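Local coordinates for protein polyprenyl synthetase (PDB 6KD7) that probably acts as a magnesium-dependent prenyltransferase of the FPP/GGPP synthase family, condensing isoprenoid diphosphates into geranylgeranyl diphosphate, at residues 159-164 with 205-210; 199-204 with 321-326; 227-232 with 273-278. One frame throughout, in Å; residues are numbered along the deposited sequence.

Contact 1: residues 159-164 with 205-210; sequences PEYLNM and FQLMDD
Leu162 and Leu207 mark the closest backbone approach of 159-164 and 205-210, with CA of Leu162 9.1 Å from CA of Leu207. Both segments are helical; their short axes come no nearer than 11.8 Å, and their N-to-C directions differ by 113°. At that spacing the backbones cannot touch, and only the ends of a few side chains bridge the gap, burying 150 Å² in total.

The polar bridge joins Tyr161 to Asp210, which reach for each other from opposite directions. With CG set anti to the backbone N (chi1 -175°), the Tyr161 ring extends across the gap, and its OH donates a hydrogen bond to Asp210 OD2. The modelled 2.4 Å between OH of Tyr161 and OD2 of Asp210 is very short, so its exact length is doubtful. OD2 lies at the ring edge, near the ring plane, while the carboxylate is turned 50° from that plane. The backbone N of Tyr236 also bonds OD2, giving this buried oxygen two donors.

Beside the bridge, Leu207 splits its methyls. CD2 of Leu207 meets the ring edge at CE2 of Tyr161, 4.4 Å away, and CD1 of Leu207 lies 4.3 Å from CD2 of Leu162.

Asp209 and Asp210 open the sequence DDYLD, the second aspartate-rich DDxxD motif of this family, and the Asp210 side chain is about 5 Å from a bound magnesium ion. Phe205 lines the pyrophosphate pocket.

Helix 236-241 packs on the contact, its Tyr236 touching Tyr161, Leu162 and Leu207, while Tyr294 of helix 283-303 meets both leucines.

Contact 2: residues 199-204 with 321-326; sequences INLGLA and QLMGRK
Leu201 is the first residue of 199-204 to reach the C-terminal segment, and its contacts run from the last residue of helix 309-322 onto the turn beyond. Its CG is anti to the backbone N (chi1 -176°), which swings the branch towards 321-326. There CD1 of Leu201 meets CD2 of Leu322 at 4.0 Å, the two leucines crossing obliquely. The same Leu201 CD1 is nearer still to CE of Met323, at 3.6 Å.

One helical turn further on, Ala204 supplies the second surface. Its CB points at the other segment and lies 3.9 Å from CE of Met323; the Met323 SD is also 3.9 Å from that CB. The thioether end therefore sits against both Leu201 and Ala204. Met323 gets there through bends at chi2 and chi3 and a chi1 of -115°, which is away from any staggered position. The closest CA pair is Ala204 with Met323, 7.5 Å apart, consistent with the small alanine at this point.

The helix ends here: Met323 is the first residue to leave helical geometry, and Gly324, at positive phi, is the C' residue of a Schellman motif, with Gly324 N bonded to Gln321 O and Arg325 N to Leu320 O. The contact thus seats the end of helix 309-322 on helix 188-215, with the Leu322 side chain about 7 Å from the bound pyrophosphate.

All four touching residues are buried and all their contacts are apolar, so this junction rests on close van der Waals packing and exclusion of water rather than on directional bonds.

Contact 3: residues 227-232 with 273-278; sequences GDIREN and TVKVFF
Ile229 meets Val274, Lys275 and Phe278 and is the one residue of 227-232 that touches 273-278. Its CA and the CA of Val274 form the closest backbone pair, 7.4 Å apart, and both side chains point across the gap, meeting tip to tip.

The torsions of Ile229 place its two branches differently. CG1 stands anti to the carbonyl carbon (chi1 -69°), and chi2 of 165° extends the chain so that CD1 leads. CD1 of Ile229 is 3.8 Å from CG1 of Val274 and 3.9 Å from CG of Lys275. The other branch, CG2 of Ile229, rests 4.1 Å from CB of Val274, so the valine is gripped by both arms.

Phe278 lies one turn after Val274 and slides past Ile229 in the opposite direction. Its CE2 is 3.9 Å from CD1 of Ile229, an oblique approach to the ring. Within the helix, CG1 of Val274, set anti to its own backbone N (chi1 170°), lies 3.4 Å above the plane of the Phe278 ring towards its rim, which backs the ring on one face. Lys275 contributes the foot of its chain, while its NZ bonds the Ala214 backbone oxygen.

With an alanine in place of Ile229, CG1, CG2 and CD1 would be gone, which would probably open a gap between the short helix and Val274, Lys275 and Phe278.

The short helix 227-230 ends in a Schellman motif, with Asn232 at positive phi and its N 2.9 Å from the O of Ile229. Asp228 N bonds Asp213 OD1, tying this helix to the last aspartate of the second DDxxD motif; in this predominantly helical fold of the FPP/GGPP synthase family, the contact joins the short helix that follows the motif to helix 264-281.

Contacts 1 and 2 share helix 188-215 and lie near the middle of the chain, their centres 12 Å apart; they touch through Met208 and Phe205, which pack on Leu322 and Met323. Contact 3 sits further out, 22 Å from the chain's centre, although three of its four touching residues are buried. Along the chain, contacts 1 and 2 cross, while contact 3 is nested inside the loop closed by contact 2 and follows contact 1 in series. Their chemistry differs with place: contact 1, closest to magnesium, has the polar bond, whereas 199-204 with 321-326 and 227-232 with 273-278 meet through apolar groups, a thioether in one and an aromatic ring in the other.

Contact 1: residues 159-164 with 205-210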
ATOM      1  N   PRO A 159      38.417 -13.844   0.546  1.00 37.27           N
ATOM      2  CA  PRO A 159      38.273 -15.209   0.048  1.00 35.90           C
ATOM      3  C   PRO A 159      36.813 -15.592  -0.175  1.00 35.62           C
ATOM      4  O   PRO A 159      36.510 -16.214  -1.183  1.00 37.91           O
ATOM      5  CB  PRO A 159      38.951 -16.088   1.105  1.00 38.22           C
ATOM      6  CG  PRO A 159      39.964 -15.146   1.747  1.00 39.75           C
ATOM      7  CD  PRO A 159      39.336 -13.757   1.690  1.00 40.16           C
ATOM      8  N   GLU A 160      35.931 -15.237   0.747  1.00 35.38           N
ATOM      9  CA  GLU A 160      34.492 -15.583   0.597  1.00 33.72           C
ATOM     10  C   GLU A 160      33.909 -14.809  -0.588  1.00 29.48           C
ATOM     11  O   GLU A 160      33.202 -15.400  -1.353  1.00 29.65           O
ATOM     12  CB  GLU A 160      33.706 -15.225   1.847  1.00 38.63           C
ATOM     13  CG  GLU A 160      33.953 -16.152   3.024  1.00 38.52           C
ATOM     14  CD  GLU A 160      33.240 -15.613   4.258  1.00 42.50           C
ATOM     15  OE1 GLU A 160      33.442 -14.440   4.602  1.00 40.86           O
ATOM     16  OE2 GLU A 160      32.388 -16.321   4.767  1.00 47.03           O
ATOM     17  N   TYR A 161      34.236 -13.531  -0.731  1.00 28.58           N
ATOM     18  CA  TYR A 161      33.816 -12.716  -1.892  1.00 30.67           C
ATOM     19  C   TYR A 161      34.333 -13.370  -3.201  1.00 33.09           C
ATOM     20  O   TYR A 161      33.551 -13.457  -4.166  1.00 29.44           O
ATOM     21  CB  TYR A 161      34.282 -11.258  -1.768  1.00 28.83           C
ATOM     22  CG  TYR A 161      33.754 -10.402  -2.892  1.00 29.57           C
ATOM     23  CD1 TYR A 161      32.416  -9.998  -2.907  1.00 27.27           C
ATOM     24  CD2 TYR A 161      34.543 -10.121  -4.011  1.00 29.30           C
ATOM     25  CE1 TYR A 161      31.899  -9.266  -3.973  1.00 26.66           C
ATOM     26  CE2 TYR A 161      34.028  -9.421  -5.098  1.00 30.10           C
ATOM     27  CZ  TYR A 161      32.706  -8.983  -5.073  1.00 28.35           C
ATOM     28  OH  TYR A 161      32.218  -8.314  -6.150  1.00 25.89           O
ATOM     29  N   LEU A 162      35.602 -13.813  -3.264  1.00 33.37           N
ATOM     30  CA  LEU A 162      36.162 -14.341  -4.549  1.00 32.33           C
ATOM     31  C   LEU A 162      35.482 -15.666  -4.891  1.00 28.38           C
ATOM     32  O   LEU A 162      35.149 -15.888  -6.055  1.00 30.77           O
ATOM     33  CB  LEU A 162      37.677 -14.496  -4.439  1.00 30.42           C
ATOM     34  CG  LEU A 162      38.419 -13.157  -4.334  1.00 30.45           C
ATOM     35  CD1 LEU A 162      39.895 -13.377  -3.991  1.00 31.41           C
ATOM     36  CD2 LEU A 162      38.245 -12.347  -5.604  1.00 27.79           C
ATOM     37  N   ASN A 163      35.213 -16.476  -3.880  1.00 27.84           N
ATOM     38  CA  ASN A 163      34.454 -17.738  -4.045  1.00 29.72           C
ATOM     39  C   ASN A 163      33.053 -17.413  -4.585  1.00 30.31           C
ATOM     40  O   ASN A 163      32.585 -18.106  -5.518  1.00 29.19           O
ATOM     41  CB  ASN A 163      34.453 -18.536  -2.739  1.00 29.82           C
ATOM     42  CG  ASN A 163      33.725 -19.843  -2.926  1.00 31.52           C
ATOM     43  OD1 ASN A 163      34.162 -20.635  -3.729  1.00 36.67           O
ATOM     44  ND2 ASN A 163      32.555 -20.011  -2.328  1.00 33.57           N
ATOM     45  N   MET A 164      32.404 -16.355  -4.079  1.00 27.90           N
ATOM     46  CA  MET A 164      31.029 -16.055  -4.516  1.00 26.02           C
ATOM     47  C   MET A 164      31.049 -15.632  -5.998  1.00 26.27           C
ATOM     48  O   MET A 164      30.250 -16.197  -6.809  1.00 25.80           O
ATOM     49  CB  MET A 164      30.404 -14.995  -3.610  1.00 27.20           C
ATOM     50  CG  MET A 164      29.009 -14.557  -4.053  1.00 26.61           C
ATOM     51  SD  MET A 164      28.985 -13.307  -5.351  1.00 25.76           S
ATOM     52  CE  MET A 164      29.616 -11.878  -4.464  1.00 25.40           C
ATOM     53  N   PHE A 205      37.339 -10.379 -15.232  1.00 26.29           N
ATOM     54  CA  PHE A 205      36.229  -9.625 -15.861  1.00 30.89           C
ATOM     55  C   PHE A 205      35.296  -9.033 -14.748  1.00 32.18           C
ATOM     56  O   PHE A 205      34.858  -7.874 -14.815  1.00 29.50           O
ATOM     57  CB  PHE A 205      35.522 -10.571 -16.832  1.00 29.46           C
ATOM     58  CG  PHE A 205      34.455  -9.948 -17.685  1.00 36.18           C
ATOM     59  CD1 PHE A 205      34.747  -8.844 -18.489  1.00 40.70           C
ATOM     60  CD2 PHE A 205      33.168 -10.478 -17.710  1.00 37.96           C
ATOM     61  CE1 PHE A 205      33.772  -8.261 -19.289  1.00 39.30           C
ATOM     62  CE2 PHE A 205      32.199  -9.904 -18.535  1.00 41.67           C
ATOM     63  CZ  PHE A 205      32.486  -8.777 -19.286  1.00 40.67           C
ATOM     64  N   GLN A 206      34.967  -9.824 -13.738  1.00 28.80           N
ATOM     65  CA  GLN A 206      34.017  -9.431 -12.680  1.00 29.48           C
ATOM     66  C   GLN A 206      34.700  -8.404 -11.776  1.00 29.61           C
ATOM     67  O   GLN A 206      34.027  -7.431 -11.404  1.00 27.55           O
ATOM     68  CB  GLN A 206      33.561 -10.633 -11.880  1.00 27.11           C
ATOM     69  CG  GLN A 206      32.625 -10.262 -10.753  1.00 30.78           C
ATOM     70  CD  GLN A 206      31.429  -9.458 -11.194  1.00 30.27           C
ATOM     71  OE1 GLN A 206      31.081  -8.474 -10.549  1.00 32.31           O
ATOM     72  NE2 GLN A 206      30.793  -9.877 -12.269  1.00 28.20           N
ATOM     73  N   LEU A 207      35.968  -8.604 -11.434  1.00 28.23           N
ATOM     74  CA  LEU A 207      36.722  -7.591 -10.656  1.00 29.51           C
ATOM     75  C   LEU A 207      36.757  -6.272 -11.424  1.00 31.38           C
ATOM     76  O   LEU A 207      36.624  -5.201 -10.766  1.00 31.08           O
ATOM     77  CB  LEU A 207      38.091  -8.106 -10.247  1.00 29.64           C
ATOM     78  CG  LEU A 207      38.008  -9.230  -9.220  1.00 32.78           C
ATOM     79  CD1 LEU A 207      39.379  -9.782  -8.926  1.00 39.26           C
ATOM     80  CD2 LEU A 207      37.370  -8.755  -7.925  1.00 36.23           C
ATOM     81  N   MET A 208      36.843  -6.340 -12.752  1.00 30.97           N
ATOM     82  CA  MET A 208      36.789  -5.130 -13.609  1.00 32.57           C
ATOM     83  C   MET A 208      35.401  -4.492 -13.485  1.00 30.05           C
ATOM     84  O   MET A 208      35.338  -3.288 -13.360  1.00 29.97           O
ATOM     85  CB  MET A 208      37.056  -5.473 -15.075  1.00 34.61           C
ATOM     86  CG  MET A 208      37.162  -4.255 -15.965  1.00 42.57           C
ATOM     87  SD  MET A 208      37.468  -4.636 -17.703  1.00 56.23           S
ATOM     88  CE  MET A 208      35.843  -5.120 -18.272  1.00 50.65           C
ATOM     89  N   ASP A 209      34.338  -5.294 -13.506  1.00 29.54           N
ATOM     90  CA  ASP A 209      32.966  -4.766 -13.353  1.00 29.47           C
ATOM     91  C   ASP A 209      32.860  -4.084 -11.962  1.00 29.39           C
ATOM     92  O   ASP A 209      32.366  -2.963 -11.878  1.00 29.37           O
ATOM     93  CB  ASP A 209      31.973  -5.880 -13.652  1.00 33.30           C
ATOM     94  CG  ASP A 209      30.559  -5.449 -13.320  1.00 45.52           C
ATOM     95  OD1 ASP A 209      30.165  -5.569 -12.126  1.00 50.37           O
ATOM     96  OD2 ASP A 209      29.871  -4.943 -14.236  1.00 51.20           O
ATOM     97  N   ASP A 210      33.415  -4.668 -10.901  1.00 29.60           N
ATOM     98  CA  ASP A 210      33.386  -4.052  -9.561  1.00 30.61           C
ATOM     99  C   ASP A 210      34.047  -2.674  -9.663  1.00 35.50           C
ATOM    100  O   ASP A 210      33.550  -1.753  -9.050  1.00 34.69           O
ATOM    101  CB  ASP A 210      34.093  -4.921  -8.523  1.00 29.81           C
ATOM    102  CG  ASP A 210      33.337  -6.164  -8.093  1.00 29.16           C
ATOM    103  OD1 ASP A 210      32.209  -6.390  -8.615  1.00 26.98           O
ATOM    104  OD2 ASP A 210      33.862  -6.863  -7.203  1.00 33.65           O
TER

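Contact 2: residues 199-204 with 321-326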
ATOM      1  N   ILE A 199      37.948 -19.593 -15.766  1.00 23.32           N
ATOM      2  CA  ILE A 199      37.818 -19.146 -14.363  1.00 28.57           C
ATOM      3  C   ILE A 199      38.637 -17.871 -14.172  1.00 34.04           C
ATOM      4  O   ILE A 199      38.085 -16.910 -13.644  1.00 31.77           O
ATOM      5  CB  ILE A 199      38.176 -20.258 -13.381  1.00 29.26           C
ATOM      6  CG1 ILE A 199      37.191 -21.422 -13.473  1.00 35.36           C
ATOM      7  CG2 ILE A 199      38.257 -19.735 -11.952  1.00 29.32           C
ATOM      8  CD1 ILE A 199      35.748 -21.079 -13.154  1.00 35.54           C
ATOM      9  N   ASN A 200      39.898 -17.849 -14.573  1.00 31.21           N
ATOM     10  CA  ASN A 200      40.777 -16.683 -14.292  1.00 32.16           C
ATOM     11  C   ASN A 200      40.259 -15.513 -15.135  1.00 29.98           C
ATOM     12  O   ASN A 200      40.173 -14.389 -14.651  1.00 29.70           O
ATOM     13  CB  ASN A 200      42.249 -17.013 -14.563  1.00 32.24           C
ATOM     14  CG  ASN A 200      42.882 -17.868 -13.483  1.00 37.36           C
ATOM     15  OD1 ASN A 200      43.556 -18.897 -13.739  1.00 36.46           O
ATOM     16  ND2 ASN A 200      42.720 -17.403 -12.266  1.00 30.46           N
ATOM     17  N   LEU A 201      39.842 -15.768 -16.356  1.00 26.20           N
ATOM     18  CA  LEU A 201      39.344 -14.674 -17.197  1.00 29.71           C
ATOM     19  C   LEU A 201      38.087 -14.084 -16.528  1.00 31.70           C
ATOM     20  O   LEU A 201      37.853 -12.872 -16.645  1.00 29.37           O
ATOM     21  CB  LEU A 201      39.025 -15.219 -18.592  1.00 28.72           C
ATOM     22  CG  LEU A 201      38.574 -14.187 -19.615  1.00 30.77           C
ATOM     23  CD1 LEU A 201      39.728 -13.324 -20.105  1.00 33.94           C
ATOM     24  CD2 LEU A 201      37.902 -14.857 -20.796  1.00 31.64           C
ATOM     25  N   GLY A 202      37.221 -14.955 -16.026  1.00 28.58           N
ATOM     26  CA  GLY A 202      35.884 -14.566 -15.537  1.00 31.99           C
ATOM     27  C   GLY A 202      36.052 -13.764 -14.253  1.00 29.06           C
ATOM     28  O   GLY A 202      35.379 -12.749 -14.101  1.00 27.43           O
ATOM     29  N   LEU A 203      36.997 -14.168 -13.421  1.00 25.94           N
ATOM     30  CA  LEU A 203      37.317 -13.437 -12.184  1.00 29.51           C
ATOM     31  C   LEU A 203      37.895 -12.054 -12.519  1.00 31.99           C
ATOM     32  O   LEU A 203      37.477 -11.065 -11.910  1.00 31.47           O
ATOM     33  CB  LEU A 203      38.253 -14.291 -11.337  1.00 29.55           C
ATOM     34  CG  LEU A 203      37.605 -15.468 -10.607  1.00 31.67           C
ATOM     35  CD1 LEU A 203      38.682 -16.351  -9.962  1.00 30.72           C
ATOM     36  CD2 LEU A 203      36.618 -14.997  -9.536  1.00 32.26           C
ATOM     37  N   ALA A 204      38.819 -11.955 -13.465  1.00 32.08           N
ATOM     38  CA  ALA A 204      39.349 -10.658 -13.910  1.00 30.03           C
ATOM     39  C   ALA A 204      38.186  -9.808 -14.407  1.00 28.81           C
ATOM     40  O   ALA A 204      38.140  -8.604 -14.134  1.00 28.93           O
ATOM     41  CB  ALA A 204      40.407 -10.847 -14.990  1.00 33.75           C
ATOM     42  N   GLN A 321      41.821  -7.366 -24.878  1.00 38.28           N
ATOM     43  CA  GLN A 321      40.760  -6.438 -25.331  1.00 43.88           C
ATOM     44  C   GLN A 321      39.581  -6.461 -24.346  1.00 48.00           C
ATOM     45  O   GLN A 321      39.052  -5.394 -24.067  1.00 47.43           O
ATOM     46  CB  GLN A 321      40.310  -6.834 -26.733  1.00 49.08           C
ATOM     47  CG  GLN A 321      39.233  -5.927 -27.301  1.00 67.87           C
ATOM     48  CD  GLN A 321      38.470  -6.560 -28.439  1.00 86.14           C
ATOM     49  OE1 GLN A 321      39.036  -6.931 -29.463  1.00 85.44           O
ATOM     50  NE2 GLN A 321      37.163  -6.684 -28.266  1.00 96.01           N
ATOM     51  N   LEU A 322      39.223  -7.630 -23.812  1.00 45.14           N
ATOM     52  CA  LEU A 322      38.036  -7.792 -22.928  1.00 40.10           C
ATOM     53  C   LEU A 322      38.257  -6.938 -21.679  1.00 39.74           C
ATOM     54  O   LEU A 322      37.307  -6.298 -21.247  1.00 37.98           O
ATOM     55  CB  LEU A 322      37.856  -9.262 -22.533  1.00 41.72           C
ATOM     56  CG  LEU A 322      36.615  -9.577 -21.694  1.00 40.26           C
ATOM     57  CD1 LEU A 322      35.334  -9.345 -22.482  1.00 38.71           C
ATOM     58  CD2 LEU A 322      36.669 -11.000 -21.166  1.00 38.34           C
ATOM     59  N   MET A 323      39.500  -6.863 -21.213  1.00 35.98           N
ATOM     60  CA  MET A 323      39.892  -6.182 -19.953  1.00 38.30           C
ATOM     61  C   MET A 323      40.226  -4.709 -20.217  1.00 42.75           C
ATOM     62  O   MET A 323      40.895  -4.105 -19.390  1.00 43.98           O
ATOM     63  CB  MET A 323      41.106  -6.883 -19.344  1.00 38.57           C
ATOM     64  CG  MET A 323      40.834  -7.536 -18.008  1.00 48.01           C
ATOM     65  SD  MET A 323      39.314  -8.480 -17.923  1.00 43.28           S
ATOM     66  CE  MET A 323      39.799  -9.986 -18.751  1.00 57.38           C
ATOM     67  N   GLY A 324      39.768  -4.186 -21.349  1.00 45.22           N
ATOM     68  CA  GLY A 324      39.989  -2.796 -21.807  1.00 57.92           C
ATOM     69  C   GLY A 324      41.460  -2.395 -21.946  1.00 68.63           C
ATOM     70  O   GLY A 324      41.736  -1.190 -21.798  1.00 79.35           O
ATOM     71  N   ARG A 325      42.370  -3.342 -22.227  1.00 79.36           N
ATOM     72  CA  ARG A 325      43.814  -3.113 -22.551  1.00 83.25           C
ATOM     73  C   ARG A 325      44.033  -3.261 -24.075  1.00 91.92           C
ATOM     74  O   ARG A 325      43.061  -3.549 -24.819  1.00 83.19           O
ATOM     75  CB  ARG A 325      44.710  -4.066 -21.744  1.00 71.31           C
ATOM     76  CG  ARG A 325      44.709  -3.829 -20.240  1.00 67.87           C
ATOM     77  CD  ARG A 325      45.266  -4.994 -19.430  1.00 75.41           C
ATOM     78  NE  ARG A 325      46.712  -5.224 -19.604  1.00 83.91           N
ATOM     79  CZ  ARG A 325      47.487  -6.091 -18.911  1.00 79.62           C
ATOM     80  NH1 ARG A 325      46.994  -6.862 -17.952  1.00 77.19           N
ATOM     81  NH2 ARG A 325      48.778  -6.191 -19.193  1.00 76.90           N
ATOM     82  N   LYS A 326      45.266  -3.054 -24.528  1.00111.22           N
ATOM     83  CA  LYS A 326      45.530  -3.122 -25.988  1.00114.91           C
ATOM     84  C   LYS A 326      46.443  -4.308 -26.296  1.00106.33           C
ATOM     85  O   LYS A 326      47.145  -4.774 -25.387  1.00 91.79           O
ATOM     86  CB  LYS A 326      46.024  -1.782 -26.538  1.00117.93           C
ATOM     87  CG  LYS A 326      45.716  -1.554 -28.011  1.00122.49           C
ATOM     88  CD  LYS A 326      45.628  -0.093 -28.395  1.00116.92           C
ATOM     89  CE  LYS A 326      44.384   0.584 -27.863  1.00115.19           C
ATOM     90  NZ  LYS A 326      44.200   1.930 -28.455  1.00119.65           N
TER

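Contact 3: residues 227-232 with 273-278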
ATOM      1  N   GLY A 227      26.230   2.388  -8.375  1.00 36.32           N
ATOM      2  CA  GLY A 227      25.121   1.504  -7.950  1.00 35.13           C
ATOM      3  C   GLY A 227      25.525   0.604  -6.791  1.00 37.58           C
ATOM      4  O   GLY A 227      24.769   0.440  -5.808  1.00 34.42           O
ATOM      5  N   ASP A 228      26.711   0.038  -6.852  1.00 30.60           N
ATOM      6  CA  ASP A 228      27.180  -0.822  -5.760  1.00 32.87           C
ATOM      7  C   ASP A 228      27.269   0.024  -4.474  1.00 32.68           C
ATOM      8  O   ASP A 228      26.909  -0.489  -3.385  1.00 29.15           O
ATOM      9  CB  ASP A 228      28.503  -1.474  -6.136  1.00 31.98           C
ATOM     10  CG  ASP A 228      28.409  -2.540  -7.212  1.00 33.86           C
ATOM     11  OD1 ASP A 228      27.288  -3.006  -7.441  1.00 29.84           O
ATOM     12  OD2 ASP A 228      29.485  -2.889  -7.772  1.00 29.03           O
ATOM     13  N   ILE A 229      27.761   1.252  -4.577  1.00 29.98           N
ATOM     14  CA  ILE A 229      27.882   2.161  -3.412  1.00 32.88           C
ATOM     15  C   ILE A 229      26.477   2.469  -2.859  1.00 33.26           C
ATOM     16  O   ILE A 229      26.232   2.212  -1.656  1.00 30.42           O
ATOM     17  CB  ILE A 229      28.646   3.433  -3.766  1.00 33.63           C
ATOM     18  CG1 ILE A 229      30.126   3.132  -4.024  1.00 36.20           C
ATOM     19  CG2 ILE A 229      28.481   4.398  -2.599  1.00 34.53           C
ATOM     20  CD1 ILE A 229      30.897   4.249  -4.714  1.00 37.89           C
ATOM     21  N   ARG A 230      25.577   2.923  -3.714  1.00 28.88           N
ATOM     22  CA  ARG A 230      24.206   3.263  -3.309  1.00 31.88           C
ATOM     23  C   ARG A 230      23.554   2.079  -2.587  1.00 33.76           C
ATOM     24  O   ARG A 230      22.808   2.310  -1.594  1.00 34.03           O
ATOM     25  CB  ARG A 230      23.396   3.668  -4.523  1.00 32.20           C
ATOM     26  CG  ARG A 230      21.941   3.927  -4.174  1.00 33.45           C
ATOM     27  CD  ARG A 230      21.198   4.577  -5.325  1.00 34.63           C
ATOM     28  NE  ARG A 230      21.109   3.628  -6.410  1.00 38.44           N
ATOM     29  CZ  ARG A 230      20.381   2.519  -6.389  1.00 43.69           C
ATOM     30  NH1 ARG A 230      19.622   2.195  -5.343  1.00 38.32           N
ATOM     31  NH2 ARG A 230      20.419   1.723  -7.439  1.00 42.63           N
ATOM     32  N   GLU A 231      23.798   0.853  -3.046  1.00 31.62           N
ATOM     33  CA  GLU A 231      23.104  -0.349  -2.515  1.00 30.10           C
ATOM     34  C   GLU A 231      23.950  -0.997  -1.427  1.00 29.70           C
ATOM     35  O   GLU A 231      23.580  -2.042  -0.930  1.00 29.35           O
ATOM     36  CB  GLU A 231      22.818  -1.326  -3.642  1.00 34.56           C
ATOM     37  CG  GLU A 231      21.796  -0.796  -4.628  1.00 41.26           C
ATOM     38  CD  GLU A 231      21.331  -1.815  -5.668  1.00 54.87           C
ATOM     39  OE1 GLU A 231      22.065  -2.803  -5.906  1.00 57.72           O
ATOM     40  OE2 GLU A 231      20.241  -1.612  -6.252  1.00 65.48           O
ATOM     41  N   ASN A 232      25.065  -0.380  -1.064  1.00 28.86           N
ATOM     42  CA  ASN A 232      25.958  -0.908  -0.015  1.00 31.47           C
ATOM     43  C   ASN A 232      26.376  -2.341  -0.355  1.00 32.41           C
ATOM     44  O   ASN A 232      26.537  -3.111   0.593  1.00 29.14           O
ATOM     45  CB  ASN A 232      25.302  -0.809   1.376  1.00 31.27           C
ATOM     46  CG  ASN A 232      24.889   0.612   1.684  1.00 30.64           C
ATOM     47  OD1 ASN A 232      25.692   1.549   1.538  1.00 27.64           O
ATOM     48  ND2 ASN A 232      23.629   0.789   2.034  1.00 28.00           N
ATOM     49  N   THR A 273      32.063  10.794  -2.084  1.00 38.58           N
ATOM     50  CA  THR A 273      32.894  10.659  -0.869  1.00 37.49           C
ATOM     51  C   THR A 273      33.458   9.249  -0.786  1.00 38.39           C
ATOM     52  O   THR A 273      34.681   9.096  -0.456  1.00 40.20           O
ATOM     53  CB  THR A 273      32.095  10.978   0.400  1.00 40.23           C
ATOM     54  OG1 THR A 273      31.405  12.211   0.196  1.00 42.29           O
ATOM     55  CG2 THR A 273      32.999  11.039   1.601  1.00 36.89           C
ATOM     56  N   VAL A 274      32.612   8.239  -1.030  1.00 38.62           N
ATOM     57  CA  VAL A 274      33.097   6.828  -0.963  1.00 37.68           C
ATOM     58  C   VAL A 274      34.132   6.609  -2.078  1.00 34.52           C
ATOM     59  O   VAL A 274      35.178   6.013  -1.795  1.00 33.52           O
ATOM     60  CB  VAL A 274      31.938   5.830  -1.031  1.00 39.68           C
ATOM     61  CG1 VAL A 274      32.448   4.404  -1.200  1.00 38.14           C
ATOM     62  CG2 VAL A 274      31.073   5.957   0.207  1.00 39.77           C
ATOM     63  N   LYS A 275      33.878   7.097  -3.294  1.00 34.83           N
ATOM     64  CA  LYS A 275      34.885   7.007  -4.401  1.00 37.57           C
ATOM     65  C   LYS A 275      36.218   7.565  -3.895  1.00 40.76           C
ATOM     66  O   LYS A 275      37.257   6.841  -3.990  1.00 40.80           O
ATOM     67  CB  LYS A 275      34.369   7.667  -5.675  1.00 37.03           C
ATOM     68  CG  LYS A 275      33.363   6.796  -6.415  1.00 38.08           C
ATOM     69  CD  LYS A 275      32.579   7.502  -7.486  1.00 41.69           C
ATOM     70  CE  LYS A 275      33.488   8.056  -8.559  1.00 50.97           C
ATOM     71  NZ  LYS A 275      32.736   8.209  -9.820  1.00 56.99           N
ATOM     72  N   VAL A 276      36.198   8.714  -3.215  1.00 40.40           N
ATOM     73  CA  VAL A 276      37.474   9.312  -2.727  1.00 38.62           C
ATOM     74  C   VAL A 276      38.098   8.382  -1.694  1.00 39.72           C
ATOM     75  O   VAL A 276      39.337   8.201  -1.756  1.00 43.75           O
ATOM     76  CB  VAL A 276      37.274  10.744  -2.194  1.00 41.06           C
ATOM     77  CG1 VAL A 276      38.543  11.247  -1.521  1.00 41.58           C
ATOM     78  CG2 VAL A 276      36.805  11.682  -3.309  1.00 37.72           C
ATOM     79  N   PHE A 277      37.319   7.800  -0.788  1.00 37.27           N
ATOM     80  CA  PHE A 277      37.876   6.839   0.207  1.00 47.17           C
ATOM     81  C   PHE A 277      38.473   5.614  -0.500  1.00 44.80           C
ATOM     82  O   PHE A 277      39.492   5.070  -0.063  1.00 46.98           O
ATOM     83  CB  PHE A 277      36.822   6.378   1.215  1.00 54.49           C
ATOM     84  CG  PHE A 277      36.567   7.374   2.316  1.00 66.02           C
ATOM     85  CD1 PHE A 277      37.612   7.828   3.109  1.00 79.23           C
ATOM     86  CD2 PHE A 277      35.296   7.881   2.541  1.00 72.15           C
ATOM     87  CE1 PHE A 277      37.380   8.764   4.104  1.00 76.48           C
ATOM     88  CE2 PHE A 277      35.067   8.812   3.544  1.00 70.95           C
ATOM     89  CZ  PHE A 277      36.106   9.243   4.323  1.00 72.24           C
ATOM     90  N   PHE A 278      37.834   5.165  -1.569  1.00 41.76           N
ATOM     91  CA  PHE A 278      38.322   3.999  -2.347  1.00 46.73           C
ATOM     92  C   PHE A 278      39.748   4.315  -2.846  1.00 43.22           C
ATOM     93  O   PHE A 278      40.600   3.460  -2.592  1.00 38.16           O
ATOM     94  CB  PHE A 278      37.349   3.630  -3.469  1.00 37.25           C
ATOM     95  CG  PHE A 278      36.088   2.918  -3.040  1.00 35.44           C
ATOM     96  CD1 PHE A 278      35.975   2.324  -1.799  1.00 37.42           C
ATOM     97  CD2 PHE A 278      35.042   2.770  -3.938  1.00 34.20           C
ATOM     98  CE1 PHE A 278      34.821   1.644  -1.443  1.00 39.02           C
ATOM     99  CE2 PHE A 278      33.900   2.072  -3.598  1.00 30.67           C
ATOM    100  CZ  PHE A 278      33.792   1.512  -2.345  1.00 33.92           C
TER